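Local coordinates for putative heme binding protein (Tannerella forsythia, PDB 6EU8) that probably binds heme as a member of the HmuY-like family, with heme-binding properties that differ from those of its Porphyromonas relative, at residues 135-138 / 139-142; 37-41 / 42-46; 181-184 / 185-188. All coordinates share one frame; numbering follows the deposited sequence. Where two conformers were deposited one is given.

Contact 1: residues 135-138 / 139-142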
loop_
_atom_site.group_PDB
_atom_site.type_symbol
_atom_site.label_atom_id
_atom_site.label_comp_id
_atom_site.label_asym_id
_atom_site.label_seq_id
_atom_site.Cartn_x
_atom_site.Cartn_y
_atom_site.Cartn_z
ATOM N N LYS A 135 -8.738 1.153 4.545
ATOM C CA LYS A 135 -7.741 2.075 5.106
ATOM C C LYS A 135 -6.603 2.258 4.106
ATOM O O LYS A 135 -6.075 1.271 3.587
ATOM C CB LYS A 135 -7.171 1.539 6.442
ATOM C CG LYS A 135 -8.198 1.457 7.553
ATOM C CD LYS A 135 -7.640 0.834 8.834
ATOM C CE LYS A 135 -8.693 0.800 9.934
ATOM N NZ LYS A 135 -8.726 -0.516 10.631
ATOM N N VAL A 136 -6.228 3.521 3.852
ATOM C CA VAL A 136 -5.158 3.896 2.940
ATOM C C VAL A 136 -4.381 5.067 3.558
ATOM O O VAL A 136 -4.979 5.920 4.219
ATOM C CB VAL A 136 -5.682 4.288 1.521
ATOM C CG1 VAL A 136 -6.427 3.106 0.895
ATOM C CG2 VAL A 136 -6.590 5.519 1.553
ATOM N N ASN A 137 -3.092 5.154 3.305
ATOM C CA ASN A 137 -2.302 6.279 3.814
ATOM C C ASN A 137 -2.244 7.392 2.769
ATOM O O ASN A 137 -1.812 7.135 1.626
ATOM C CB ASN A 137 -0.894 5.839 4.185
ATOM C CG ASN A 137 -0.169 6.925 4.959
ATOM O OD1 ASN A 137 0.430 7.817 4.389
ATOM N ND2 ASN A 137 -0.315 6.881 6.272
ATOM N N PRO A 138 -2.683 8.626 3.123
ATOM C CA PRO A 138 -2.775 9.702 2.126
ATOM C C PRO A 138 -1.417 10.296 1.706
ATOM O O PRO A 138 -1.345 10.939 0.658
ATOM C CB PRO A 138 -3.635 10.751 2.841
ATOM C CG PRO A 138 -3.351 10.534 4.272
ATOM C CD PRO A 138 -3.172 9.066 4.439
ATOM N N VAL A 139 -0.365 10.116 2.523
ATOM C CA VAL A 139 0.994 10.499 2.154
ATOM C C VAL A 139 1.607 9.436 1.209
ATOM O O VAL A 139 2.080 9.767 0.116
ATOM C CB VAL A 139 1.897 10.766 3.406
ATOM C CG1 VAL A 139 3.378 10.882 3.026
ATOM C CG2 VAL A 139 1.408 12.024 4.139
ATOM N N LEU A 140 1.551 8.166 1.592
ATOM C CA LEU A 140 2.148 7.129 0.755
ATOM C C LEU A 140 1.469 7.028 -0.610
ATOM O O LEU A 140 2.118 6.632 -1.548
ATOM C CB LEU A 140 2.192 5.788 1.478
ATOM C CG LEU A 140 3.087 5.780 2.733
ATOM C CD1 LEU A 140 2.877 4.509 3.552
ATOM C CD2 LEU A 140 4.541 5.980 2.365
ATOM N N LYS A 141 0.212 7.439 -0.715
ATOM C CA LYS A 141 -0.520 7.416 -2.022
ATOM C C LYS A 141 0.203 8.242 -3.071
ATOM O O LYS A 141 0.156 7.925 -4.278
ATOM C CB LYS A 141 -1.932 7.962 -1.827
ATOM C CG LYS A 141 -2.889 7.825 -3.019
ATOM C CD LYS A 141 -4.179 8.615 -2.769
ATOM C CE LYS A 141 -4.966 8.876 -4.041
ATOM N NZ LYS A 141 -5.869 7.750 -4.352
ATOM N N THR A 142 0.907 9.275 -2.631
ATOM C CA THR A 142 1.653 10.138 -3.550
ATOM C C THR A 142 2.901 9.529 -4.194
ATOM O O THR A 142 3.569 10.210 -4.997
ATOM C CB THR A 142 2.012 11.488 -2.906
ATOM O OG1 THR A 142 3.076 11.346 -1.950
ATOM C CG2 THR A 142 0.783 12.135 -2.277
#
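The side-chain amide of Asn137 is sandwiched between Leu140 and Pro138. Over one face comes the isobutyl group of Leu140, with Leu140 CD1 4.1 Å from Asn137 CG and the branch carbon CG lying above the oxygen. Against the other face sits the pyrrolidine ring of Pro138, whose CD is 3.7 Å from Asn137 CG. Along the edges the amide is fully used: OD1 points into the turn, while ND2 reaches back to Asp107 OD1 and the carbonyl of Lys105 on the neighbouring strand 105-111. This is an Asx motif, placed where strand 127-136 runs out and the chain folds into a 3-10 segment.

OD1 takes two backbone N-H groups. Leu140 N, at 3.0 Å from Asn137 OD1, lies in the amide plane on a lone pair, with a nearly straight N-H...O angle of 166°. Val139 N is also near, 3.1 Å from Asn137 OD1, but it comes from the proline side of the plane and its bond is weak. The side chain gets there because CG is anti to the backbone N (chi1 -169°), which swings the amide forward over the N-H groups that follow. The backbone carbonyl of Asn137 completes the motif by accepting from Lys141 N.

Next along the chain, Val139 O holds two donors from Thr142: its backbone N, and OG1 at 2.8 Å from Val139 O. Leu140 carries the turn into the core: the side chain that covers the amide also packs against Phe160 and Val162 of strand 160-163, Ile78 of strand 77-80 and Ala85 of strand 84-87. Lys141 sends its amine away from the turn, and the methyl CG2 of Thr142 lies 3.8 Å from Pro138 O.

Contact 2: residues 37-41 / 42-46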
loop_
_atom_site.group_PDB
_atom_site.type_symbol
_atom_site.label_atom_id
_atom_site.label_comp_id
_atom_site.label_asym_id
_atom_site.label_seq_id
_atom_site.Cartn_x
_atom_site.Cartn_y
_atom_site.Cartn_z
ATOM N N THR A 37 -0.626 -12.785 1.527
ATOM C CA THR A 37 -1.646 -12.211 0.669
ATOM C C THR A 37 -3.033 -12.742 1.095
ATOM O O THR A 37 -3.225 -13.966 1.202
ATOM C CB THR A 37 -1.362 -12.490 -0.821
ATOM O OG1 THR A 37 -0.078 -11.939 -1.184
ATOM C CG2 THR A 37 -2.429 -11.907 -1.730
ATOM N N HIS A 38 -4.000 -11.847 1.336
ATOM C CA HIS A 38 -5.370 -12.248 1.709
ATOM C C HIS A 38 -6.399 -11.372 1.004
ATOM O O HIS A 38 -6.162 -10.180 0.778
ATOM C CB HIS A 38 -5.632 -12.072 3.196
ATOM C CG HIS A 38 -4.748 -12.900 4.078
ATOM N ND1 HIS A 38 -5.062 -14.196 4.428
ATOM C CD2 HIS A 38 -3.557 -12.627 4.654
ATOM C CE1 HIS A 38 -4.110 -14.676 5.211
ATOM N NE2 HIS A 38 -3.179 -13.749 5.357
ATOM N N ARG A 39 -7.538 -11.960 0.662
ATOM C CA ARG A 39 -8.685 -11.233 0.125
ATOM C C ARG A 39 -9.154 -10.161 1.122
ATOM O O ARG A 39 -9.213 -10.413 2.331
ATOM C CB ARG A 39 -9.838 -12.221 -0.166
ATOM C CG ARG A 39 -11.110 -11.620 -0.752
ATOM C CD ARG A 39 -12.176 -12.710 -0.956
ATOM N NE ARG A 39 -13.465 -12.243 -1.465
ATOM C CZ ARG A 39 -14.388 -11.605 -0.756
ATOM N NH1 ARG A 39 -14.159 -11.331 0.510
ATOM N NH2 ARG A 39 -15.532 -11.224 -1.322
ATOM N N ASP A 40 -9.433 -8.961 0.620
ATOM C CA ASP A 40 -9.982 -7.851 1.434
ATOM C C ASP A 40 -11.120 -8.336 2.335
ATOM O O ASP A 40 -11.983 -9.090 1.866
ATOM C CB ASP A 40 -10.395 -6.689 0.505
ATOM C CG ASP A 40 -11.031 -5.526 1.244
ATOM O OD1 ASP A 40 -12.225 -5.636 1.583
ATOM O OD2 ASP A 40 -10.325 -4.498 1.477
ATOM N N PHE A 41 -11.107 -7.905 3.615
ATOM C CA PHE A 41 -12.023 -8.397 4.677
ATOM C C PHE A 41 -13.324 -7.607 4.884
ATOM O O PHE A 41 -14.132 -7.953 5.764
ATOM C CB PHE A 41 -11.262 -8.494 6.054
ATOM C CG PHE A 41 -9.993 -9.332 6.013
ATOM C CD1 PHE A 41 -10.042 -10.681 5.698
ATOM C CD2 PHE A 41 -8.752 -8.782 6.287
ATOM C CE1 PHE A 41 -8.888 -11.463 5.672
ATOM C CE2 PHE A 41 -7.581 -9.553 6.224
ATOM C CZ PHE A 41 -7.664 -10.897 5.900
ATOM N N SER A 42 -13.587 -6.576 4.068
ATOM C CA SER A 42 -14.774 -5.755 4.247
ATOM C C SER A 42 -16.023 -6.389 3.586
ATOM O O SER A 42 -15.906 -7.330 2.804
ATOM C CB SER A 42 -14.509 -4.346 3.714
ATOM O OG SER A 42 -14.464 -4.305 2.308
ATOM N N GLU A 43 -17.202 -5.854 3.903
ATOM C CA GLU A 43 -18.391 -6.178 3.123
ATOM C C GLU A 43 -18.240 -5.458 1.753
ATOM O O GLU A 43 -17.955 -4.272 1.708
ATOM C CB GLU A 43 -19.692 -5.761 3.827
ATOM C CG GLU A 43 -20.919 -6.133 3.023
ATOM C CD GLU A 43 -22.201 -5.822 3.761
ATOM O OE1 GLU A 43 -22.683 -4.662 3.695
ATOM O OE2 GLU A 43 -22.678 -6.765 4.452
ATOM N N TRP A 44 -18.378 -6.205 0.658
ATOM C CA TRP A 44 -18.191 -5.581 -0.676
ATOM C C TRP A 44 -19.531 -5.120 -1.224
ATOM O O TRP A 44 -20.569 -5.753 -0.977
ATOM C CB TRP A 44 -17.528 -6.534 -1.627
ATOM C CG TRP A 44 -16.073 -6.879 -1.336
ATOM C CD1 TRP A 44 -15.312 -6.488 -0.256
ATOM C CD2 TRP A 44 -15.254 -7.760 -2.098
ATOM N NE1 TRP A 44 -14.053 -7.045 -0.345
ATOM C CE2 TRP A 44 -13.984 -7.822 -1.469
ATOM C CE3 TRP A 44 -15.455 -8.471 -3.289
ATOM C CZ2 TRP A 44 -12.928 -8.615 -1.969
ATOM C CZ3 TRP A 44 -14.422 -9.256 -3.782
ATOM C CH2 TRP A 44 -13.165 -9.296 -3.150
ATOM N N HIS A 45 -19.498 -4.006 -1.950
ATOM C CA HIS A 45 -20.706 -3.322 -2.387
ATOM C C HIS A 45 -20.657 -3.153 -3.904
ATOM O O HIS A 45 -19.696 -2.553 -4.445
ATOM C CB HIS A 45 -20.878 -1.994 -1.659
ATOM C CG HIS A 45 -21.163 -2.162 -0.184
ATOM N ND1 HIS A 45 -20.859 -1.206 0.746
ATOM C CD2 HIS A 45 -21.770 -3.170 0.486
ATOM C CE1 HIS A 45 -21.223 -1.631 1.949
ATOM N NE2 HIS A 45 -21.769 -2.827 1.819
ATOM N N VAL A 46 -21.672 -3.736 -4.568
ATOM C CA VAL A 46 -21.801 -3.641 -6.050
ATOM C C VAL A 46 -22.537 -2.353 -6.360
ATOM O O VAL A 46 -23.650 -2.114 -5.871
ATOM C CB VAL A 46 -22.528 -4.866 -6.629
ATOM C CG1 VAL A 46 -22.729 -4.752 -8.147
ATOM C CG2 VAL A 46 -21.787 -6.137 -6.320
HETATM O O HOH W 1 -14.560 -9.684 2.847
HETATM O O HOH W 2 -16.847 -9.424 0.567
#
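Arg39 lays its guanidinium flat over the six-membered ring of Trp44, a stacked cation-pi pair with Arg39 CZ 3.6 Å from the ring centroid and the two planes only 18° apart. NH2 reaches furthest over the indole, 3.3 Å from Trp44 CZ3, while NE sits above CH2. A chain that is fully extended as far as NE spans the gap, the two side chains approaching from opposite directions. In the guanidinium plane two waters sit at the edge: water 2 accepts from NH2, and water 1 more weakly from NH1.

The indole edge belongs to Asp40. Trp44 NE1 donates to Asp40 OD1 at 3.0 Å, nearly in the ring plane but on the anti side of the carboxylate and tilted out of its plane. Ser42 N meets the same oxygen from above that plane, closing an Asx turn that joins edge strand 35-39 of the four-stranded sheet to strand 44-48 of the large one. Ser42 OG adds a third bond, 2.7 Å from Asp40 OD1, on the syn lone pair; its chi1 of 73° turns the hydroxyl back over its own backbone toward the aspartate.

With Trp25 NE1 on OD2, four donors surround this buried carboxylate, consistent with its being ionised. Beyond the turn, His45 NE2 donates in its ring plane to Glu43 OE1, 2.8 Å away, and His45 ND1 pairs with Asp112.

Contact 3: residues 181-184 / 185-188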
loop_
_atom_site.group_PDB
_atom_site.type_symbol
_atom_site.label_atom_id
_atom_site.label_comp_id
_atom_site.label_asym_id
_atom_site.label_seq_id
_atom_site.Cartn_x
_atom_site.Cartn_y
_atom_site.Cartn_z
ATOM N N LYS A 181 7.519 -6.753 -18.441
ATOM C CA LYS A 181 6.514 -6.732 -19.527
ATOM C C LYS A 181 5.513 -5.570 -19.402
ATOM O O LYS A 181 4.472 -5.563 -20.065
ATOM C CB LYS A 181 5.767 -8.074 -19.583
ATOM C CG LYS A 181 6.623 -9.247 -20.062
ATOM C CD LYS A 181 5.810 -10.247 -20.881
ATOM C CE LYS A 181 4.972 -11.169 -20.008
ATOM N NZ LYS A 181 5.761 -12.337 -19.511
ATOM N N GLN A 182 5.834 -4.609 -18.528
ATOM C CA GLN A 182 5.047 -3.402 -18.326
ATOM C C GLN A 182 3.615 -3.687 -17.804
ATOM O O GLN A 182 2.706 -2.876 -17.994
ATOM C CB GLN A 182 5.083 -2.504 -19.585
ATOM C CG GLN A 182 6.455 -1.864 -19.865
ATOM C CD GLN A 182 7.540 -2.842 -20.309
ATOM O OE1 GLN A 182 8.627 -2.892 -19.734
ATOM N NE2 GLN A 182 7.244 -3.633 -21.307
ATOM N N GLU A 183 3.440 -4.811 -17.107
ATOM C CA GLU A 183 2.143 -5.125 -16.441
ATOM C C GLU A 183 2.048 -4.300 -15.138
ATOM O O GLU A 183 2.941 -4.393 -14.288
ATOM C CB GLU A 183 1.983 -6.614 -16.134
ATOM C CG GLU A 183 0.628 -6.941 -15.499
ATOM C CD GLU A 183 0.439 -8.379 -15.063
ATOM O OE1 GLU A 183 1.421 -9.119 -14.883
ATOM O OE2 GLU A 183 -0.724 -8.735 -14.799
ATOM N N LYS A 184 1.011 -3.467 -15.028
ATOM C CA LYS A 184 0.822 -2.618 -13.821
ATOM C C LYS A 184 0.479 -3.437 -12.583
ATOM O O LYS A 184 -0.282 -4.396 -12.640
ATOM C CB LYS A 184 -0.281 -1.564 -14.038
ATOM C CG LYS A 184 -0.004 -0.552 -15.116
ATOM C CD LYS A 184 -1.052 0.551 -15.128
ATOM C CE LYS A 184 -0.798 1.509 -16.278
ATOM N NZ LYS A 184 -1.658 2.706 -16.291
ATOM N N GLY A 185 1.018 -3.024 -11.424
ATOM C CA GLY A 185 0.696 -3.653 -10.125
ATOM C C GLY A 185 1.794 -4.498 -9.497
ATOM O O GLY A 185 1.600 -5.066 -8.414
ATOM N N HIS A 186 2.949 -4.582 -10.167
ATOM C CA HIS A 186 4.142 -5.215 -9.616
ATOM C C HIS A 186 4.947 -4.082 -9.013
ATOM O O HIS A 186 5.597 -3.291 -9.727
ATOM C CB HIS A 186 4.913 -5.997 -10.680
ATOM C CG HIS A 186 4.145 -7.137 -11.270
ATOM N ND1 HIS A 186 4.120 -8.399 -10.705
ATOM C CD2 HIS A 186 3.402 -7.218 -12.400
ATOM C CE1 HIS A 186 3.370 -9.193 -11.450
ATOM N NE2 HIS A 186 2.902 -8.496 -12.466
ATOM N N VAL A 187 4.857 -3.954 -7.679
ATOM C CA VAL A 187 5.385 -2.809 -6.957
ATOM C C VAL A 187 6.728 -3.154 -6.339
ATOM O O VAL A 187 6.791 -4.073 -5.510
ATOM C CB VAL A 187 4.376 -2.361 -5.870
ATOM C CG1 VAL A 187 4.924 -1.205 -5.048
ATOM C CG2 VAL A 187 3.037 -1.996 -6.504
ATOM N N SER A 188 7.785 -2.438 -6.740
ATOM C CA SER A 188 9.168 -2.643 -6.194
ATOM C C SER A 188 9.646 -1.432 -5.410
ATOM O O SER A 188 9.360 -0.296 -5.795
ATOM C CB SER A 188 10.164 -2.975 -7.320
ATOM O OG SER A 188 9.841 -4.176 -7.977
#
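From Glu183 to His186 the backbone takes type II-like angles, with Gly185 at a positive phi of 108°, but the turn is open: Glu183 O and His186 N stay 4.1 Å apart.

Across the turn, two side chains meet. His186 NE2 donates to Glu183 OE1 at 2.9 Å, a His-carboxylate hydrogen bond with an N-H...O angle of 161°. The oxygen lies in the imidazole plane, yet the donor stands well above the carboxylate plane, and the two flat groups are steeply inclined to each other. Glu183 gets there with CG anti to its backbone N and an extended chain. At another point on the ring edge, His186 CD2 is 3.4 Å from the backbone oxygen of Glu183, which lies in the ring plane.

Lys184 points the other way, its NZ bonded to Asn147 OD1 and to a bound malonate ion, probably from the crystallisation liquor. The turn opens strand 184-194, which runs antiparallel to both 169-178 and 11-18; Gly185 already makes backbone hydrogen bonds with Ala177 of the first and with Ala19, just past the second.

How the contacts relate
All three contacts are local chain turns at strand ends, and all reach the large antiparallel sheet. Contacts 1 and 2 are related most directly, because strands 127-136 and 44-48 are neighbours: 135-138 closes one and 42-46 enters the other. Their centres are 19 Å apart and their nearest atoms about 7 Å. Contact 3 lies on strand 184-194, its centre 19 Å from contact 1 and 22 Å from contact 2; none of the three touches another. Contact 1 is the most central, about 7 Å from the chain centre. This is the heme-free form; the malonate, probably from the crystallisation liquor, lies about 3 Å from the Lys184 side chain.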